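PDB 2EX5: DNA endonuclease I-CeuI, which cleaves double-stranded DNA at a long, degenerate recognition site as a LAGLIDADG homing endonuclease homodimer that uses magnesium, so that its group I intron can spread. Local coordinates for residues 13-16 against 17-21; 146-149 against 150-153. The protein carries 1 engineered substitution. All coordinates share one frame; numbering follows the deposited sequence.

Interaction 1: residues 13-16 against 17-21; sequences LEEL and KKIND. With nucleotides of chain A.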
loop_
_atom_site.group_PDB
_atom_site.type_symbol
_atom_site.label_atom_id
_atom_site.label_comp_id
_atom_site.label_asym_id
_atom_site.label_seq_id
_atom_site.Cartn_x
_atom_site.Cartn_y
_atom_site.Cartn_z
ATOM N N LEU C 13 14.355 15.769 11.355
ATOM C CA LEU C 13 15.289 14.652 11.297
ATOM C C LEU C 13 16.120 14.521 12.562
ATOM O O LEU C 13 16.250 13.432 13.107
ATOM C CB LEU C 13 16.206 14.777 10.082
ATOM C CG LEU C 13 15.680 14.373 8.704
ATOM C CD1 LEU C 13 16.852 14.222 7.799
ATOM C CD2 LEU C 13 14.974 13.030 8.852
ATOM N N GLU C 14 16.675 15.652 13.030
ATOM C CA GLU C 14 17.545 15.677 14.225
ATOM C C GLU C 14 16.828 15.358 15.476
ATOM O O GLU C 14 17.285 14.562 16.304
ATOM C CB GLU C 14 18.213 17.056 14.380
ATOM C CG GLU C 14 19.768 16.844 14.487
ATOM C CD GLU C 14 20.294 16.301 13.198
ATOM O OE1 GLU C 14 19.817 16.813 12.140
ATOM O OE2 GLU C 14 21.110 15.361 13.246
ATOM N N GLU C 15 15.631 15.930 15.566
ATOM C CA GLU C 15 14.708 15.640 16.653
ATOM C C GLU C 15 14.253 14.172 16.725
ATOM O O GLU C 15 14.236 13.609 17.784
ATOM C CB GLU C 15 13.568 16.607 16.553
ATOM C CG GLU C 15 12.737 16.692 17.825
ATOM C CD GLU C 15 13.519 17.230 18.998
ATOM O OE1 GLU C 15 13.475 16.607 20.115
ATOM O OE2 GLU C 15 14.198 18.249 18.749
ATOM N N LEU C 16 13.921 13.549 15.597
ATOM C CA LEU C 16 13.743 12.061 15.502
ATOM C C LEU C 16 14.962 11.254 15.966
ATOM O O LEU C 16 14.828 10.221 16.688
ATOM C CB LEU C 16 13.363 11.653 14.040
ATOM C CG LEU C 16 12.786 10.255 13.702
ATOM C CD1 LEU C 16 11.698 9.884 14.738
ATOM C CD2 LEU C 16 12.198 10.198 12.296
ATOM N N LYS C 17 16.184 11.672 15.571
ATOM C CA LYS C 17 17.359 10.956 16.139
ATOM C C LYS C 17 17.425 11.113 17.632
ATOM O O LYS C 17 17.668 10.139 18.294
ATOM C CB LYS C 17 18.739 11.343 15.538
ATOM C CG LYS C 17 19.204 10.576 14.301
ATOM C CD LYS C 17 20.662 10.977 13.871
ATOM C CE LYS C 17 21.279 10.029 12.732
ATOM N NZ LYS C 17 20.743 8.584 12.687
ATOM N N LYS C 18 17.274 12.330 18.181
ATOM C CA LYS C 18 17.452 12.492 19.681
ATOM C C LYS C 18 16.403 11.578 20.306
ATOM O O LYS C 18 16.641 10.892 21.300
ATOM C CB LYS C 18 17.226 13.957 20.176
ATOM C CG LYS C 18 18.131 15.050 19.610
ATOM C CD LYS C 18 17.695 16.489 20.072
ATOM C CE LYS C 18 18.154 17.574 19.035
ATOM N NZ LYS C 18 19.597 17.469 18.468
ATOM N N ILE C 19 15.211 11.567 19.690
ATOM C CA ILE C 19 14.075 10.815 20.272
ATOM C C ILE C 19 14.437 9.339 20.270
ATOM O O ILE C 19 14.171 8.689 21.284
ATOM C CB ILE C 19 12.719 11.110 19.481
ATOM C CG1 ILE C 19 12.113 12.469 19.892
ATOM C CG2 ILE C 19 11.678 10.058 19.707
ATOM C CD1 ILE C 19 11.081 12.985 18.937
ATOM N N ASN C 20 14.974 8.775 19.127
ATOM C CA ASN C 20 15.431 7.324 19.113
ATOM C C ASN C 20 16.586 7.059 20.048
ATOM O O ASN C 20 16.664 5.996 20.718
ATOM C CB ASN C 20 15.799 6.757 17.699
ATOM C CG ASN C 20 14.605 6.495 16.855
ATOM O OD1 ASN C 20 13.739 5.684 17.191
ATOM N ND2 ASN C 20 14.500 7.243 15.786
ATOM N N ASP C 21 17.490 8.017 20.102
ATOM C CA ASP C 21 18.663 7.959 21.086
ATOM C C ASP C 21 18.174 7.934 22.534
ATOM O O ASP C 21 18.638 7.144 23.335
ATOM C CB ASP C 21 19.629 9.158 20.928
ATOM C CG ASP C 21 20.494 9.092 19.656
ATOM O OD1 ASP C 21 21.209 10.108 19.340
ATOM O OD2 ASP C 21 20.410 8.093 18.929
ATOM P P DG A 8 20.001 5.059 12.250
ATOM O OP1 DG A 8 20.592 5.718 13.461
ATOM O OP2 DG A 8 18.583 5.131 11.883
ATOM O "O5'" DG A 8 20.924 5.597 11.015
ATOM C "C5'" DG A 8 22.366 5.318 10.926
ATOM C "C4'" DG A 8 22.738 4.590 9.635
ATOM O "O4'" DG A 8 22.339 3.207 9.735
ATOM C "C3'" DG A 8 22.064 5.123 8.362
ATOM O "O3'" DG A 8 23.058 5.894 7.719
ATOM C "C2'" DG A 8 21.836 3.876 7.546
ATOM C "C1'" DG A 8 22.185 2.688 8.427
ATOM N N9 DG A 8 21.209 1.585 8.402
ATOM C C8 DG A 8 20.003 1.518 9.059
ATOM N N7 DG A 8 19.350 0.374 8.896
ATOM C C5 DG A 8 20.197 -0.367 8.087
ATOM C C6 DG A 8 19.991 -1.642 7.509
ATOM O O6 DG A 8 19.036 -2.453 7.696
ATOM N N1 DG A 8 21.073 -1.977 6.666
ATOM C C2 DG A 8 22.169 -1.199 6.426
ATOM N N2 DG A 8 23.107 -1.711 5.611
ATOM N N3 DG A 8 22.340 0.010 6.967
ATOM C C4 DG A 8 21.314 0.369 7.757
HETATM O O HOH W 1 20.403 15.327 17.045
#
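The carbonyl oxygen of E14 is gripped twice: K18 N donates to it over 2.9 Å (N-H...O angle 159°), and a water donates to it at 3.3 Å. The backbone bond belongs to the alpha-helix 10-26, in which K17 N, I19 N and N20 N also bond four residues back, the shortest being N20 N to L16 O at 2.8 Å. That water also accepts from K18 NZ at 2.7 Å, which ties the lysine's tip back to the helix; the bend at its last torsion (chi4 -44°) turns the ammonium towards it. Attraction between the charges is probably weak: E14 OE2 lies 5.8 Å and E15 OE2 5.5 Å from K18 NZ.

On the buried face, L16 and I19 pack on helix 29-40, against L36, and Y32 and L39, respectively. N20 runs alongside L16, its ND2 4.0 Å from L16 CD1, and donates from ND2 to I109 O in strand 108-111, joining the helix to the edge of the sheet. K17, a known DNA-contacting residue, reaches towards the backbone of the bound DNA, with its NZ 3.0 Å from OP1 of nucleotide DG8 of chain A.

Interaction 2: residues 146-149 against 150-153; sequences SPEK and VKRV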
loop_
_atom_site.group_PDB
_atom_site.type_symbol
_atom_site.label_atom_id
_atom_site.label_comp_id
_atom_site.label_asym_id
_atom_site.label_seq_id
_atom_site.Cartn_x
_atom_site.Cartn_y
_atom_site.Cartn_z
ATOM N N SER C 146 -4.025 -12.287 0.571
ATOM C CA SER C 146 -3.783 -13.054 -0.688
ATOM C C SER C 146 -3.062 -14.331 -0.360
ATOM O O SER C 146 -2.361 -14.402 0.639
ATOM C CB SER C 146 -2.956 -12.228 -1.728
ATOM O OG SER C 146 -1.592 -12.167 -1.304
ATOM N N PRO C 147 -3.285 -15.397 -1.159
ATOM C CA PRO C 147 -2.475 -16.580 -0.976
ATOM C C PRO C 147 -0.975 -16.405 -0.775
ATOM O O PRO C 147 -0.426 -17.057 0.093
ATOM C CB PRO C 147 -2.807 -17.426 -2.247
ATOM C CG PRO C 147 -4.344 -17.147 -2.413
ATOM C CD PRO C 147 -4.378 -15.620 -2.138
ATOM N N GLU C 148 -0.283 -15.642 -1.627
ATOM C CA GLU C 148 1.146 -15.386 -1.431
ATOM C C GLU C 148 1.475 -14.855 -0.055
ATOM O O GLU C 148 2.456 -15.234 0.498
ATOM C CB GLU C 148 1.646 -14.357 -2.440
ATOM C CG GLU C 148 3.135 -14.433 -2.506
ATOM C CD GLU C 148 3.761 -13.295 -3.192
ATOM O OE1 GLU C 148 2.995 -12.477 -3.796
ATOM O OE2 GLU C 148 5.027 -13.218 -3.143
ATOM N N LYS C 149 0.685 -13.927 0.460
ATOM C CA LYS C 149 1.139 -13.175 1.661
ATOM C C LYS C 149 0.942 -14.101 2.839
ATOM O O LYS C 149 1.787 -14.146 3.673
ATOM C CB LYS C 149 0.386 -11.806 1.867
ATOM C CG LYS C 149 1.103 -10.471 1.521
ATOM C CD LYS C 149 1.775 -10.426 0.215
ATOM C CE LYS C 149 2.986 -9.466 0.229
ATOM N NZ LYS C 149 2.607 -8.046 0.127
ATOM N N VAL C 150 -0.163 -14.865 2.849
ATOM C CA VAL C 150 -0.465 -15.942 3.830
ATOM C C VAL C 150 0.657 -16.926 3.892
ATOM O O VAL C 150 1.130 -17.271 4.970
ATOM C CB VAL C 150 -1.843 -16.721 3.515
ATOM C CG1 VAL C 150 -2.120 -17.905 4.454
ATOM C CG2 VAL C 150 -2.959 -15.793 3.486
ATOM N N LYS C 151 1.120 -17.381 2.753
ATOM C CA LYS C 151 2.271 -18.309 2.761
ATOM C C LYS C 151 3.567 -17.638 3.288
ATOM O O LYS C 151 4.378 -18.294 3.911
ATOM C CB LYS C 151 2.466 -18.866 1.324
ATOM C CG LYS C 151 3.806 -19.443 1.034
ATOM C CD LYS C 151 3.937 -19.605 -0.536
ATOM C CE LYS C 151 4.302 -18.215 -1.318
ATOM N NZ LYS C 151 4.702 -18.480 -2.814
ATOM N N ARG C 152 3.776 -16.341 3.037
ATOM C CA ARG C 152 5.002 -15.656 3.578
ATOM C C ARG C 152 4.915 -15.626 5.087
ATOM O O ARG C 152 5.851 -15.895 5.798
ATOM C CB ARG C 152 5.122 -14.234 3.054
ATOM C CG ARG C 152 5.445 -14.155 1.608
ATOM C CD ARG C 152 5.662 -12.710 1.153
ATOM N NE ARG C 152 6.914 -12.152 1.636
ATOM C CZ ARG C 152 8.123 -12.303 1.061
ATOM N NH1 ARG C 152 9.200 -11.705 1.578
ATOM N NH2 ARG C 152 8.265 -13.037 -0.023
ATOM N N VAL C 153 3.737 -15.347 5.597
ATOM C CA VAL C 153 3.519 -15.459 7.063
ATOM C C VAL C 153 3.870 -16.857 7.604
ATOM O O VAL C 153 4.514 -16.969 8.698
ATOM C CB VAL C 153 2.025 -15.035 7.511
ATOM C CG1 VAL C 153 1.743 -15.440 8.995
ATOM C CG2 VAL C 153 1.812 -13.471 7.303
#
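The start of helix 147-164, with S146 as its N-cap, forms this contact in the LAGLIDADG endonuclease domain. S146 OG accepts a weak capping bond from K149 N at 3.4 Å (N-H...O angle 147°); its first torsion of 74° places the hydroxyl oxygen near that first-turn amide. S146 O takes V150 N at 3.2 Å in an almost linear bond (177°). Three further bonds of the regular four-residue spacing continue the helix, K151 N to P147 O, R152 N to E148 O and V153 N to K149 O.

Side-chain contacts are mostly made by carbon atoms, against backbone oxygens or each other. V150 puts CG2 beside its own backbone N, which brings that methyl to 3.2 Å from S146 O. E148 and K151 touch carbon to carbon, CG to CE at 4.1 Å, as the two side chains cross, while the charged ends stay farther apart. E148 OE2 lies 4.5 Å from R152 NH2, too far for a salt bridge, so any attraction there is probably modest; OE2 also has a weak, long ion pair with K187. The guanidinium of R152 is held by M185 O at NH2 and by L65 O at NH1, where a phosphate of the bound DNA adds a salt bridge.

The K149 side chain comes within about 6 Å of G61, a magnesium-binding residue. The segment sits at the subunit interface, because E148 OE1 accepts from N92 ND2 of the second subunit, S146 packs on that N92, K149 on R89 and both E148 and K151 on I1, all of the second subunit. Within its own chain it neighbours helix 49-62, where E60 accepts from S146 N, strand 63-71, which holds L65, and helix 171-185, which M185 ends.

Interactions 1 and 2 are both short helical segments, yet they lie on opposite sides of the chain's centre, with centres 35 Å apart and nearest atoms about 24 Å apart. Each is partly buried, and each includes a basic residue close to DNA phosphate. The 13-21 segment is interior to its helix, touches no other protein chain of the assembly, and packs against helix 29-40 and strand 108-111, with apolar packing on its inner face and a water-linked lysine on its outer one. The 146-153 segment begins a helix, so a serine cap enters its chemistry; E148 bonds to the second subunit, and R152 to its own chain and the DNA.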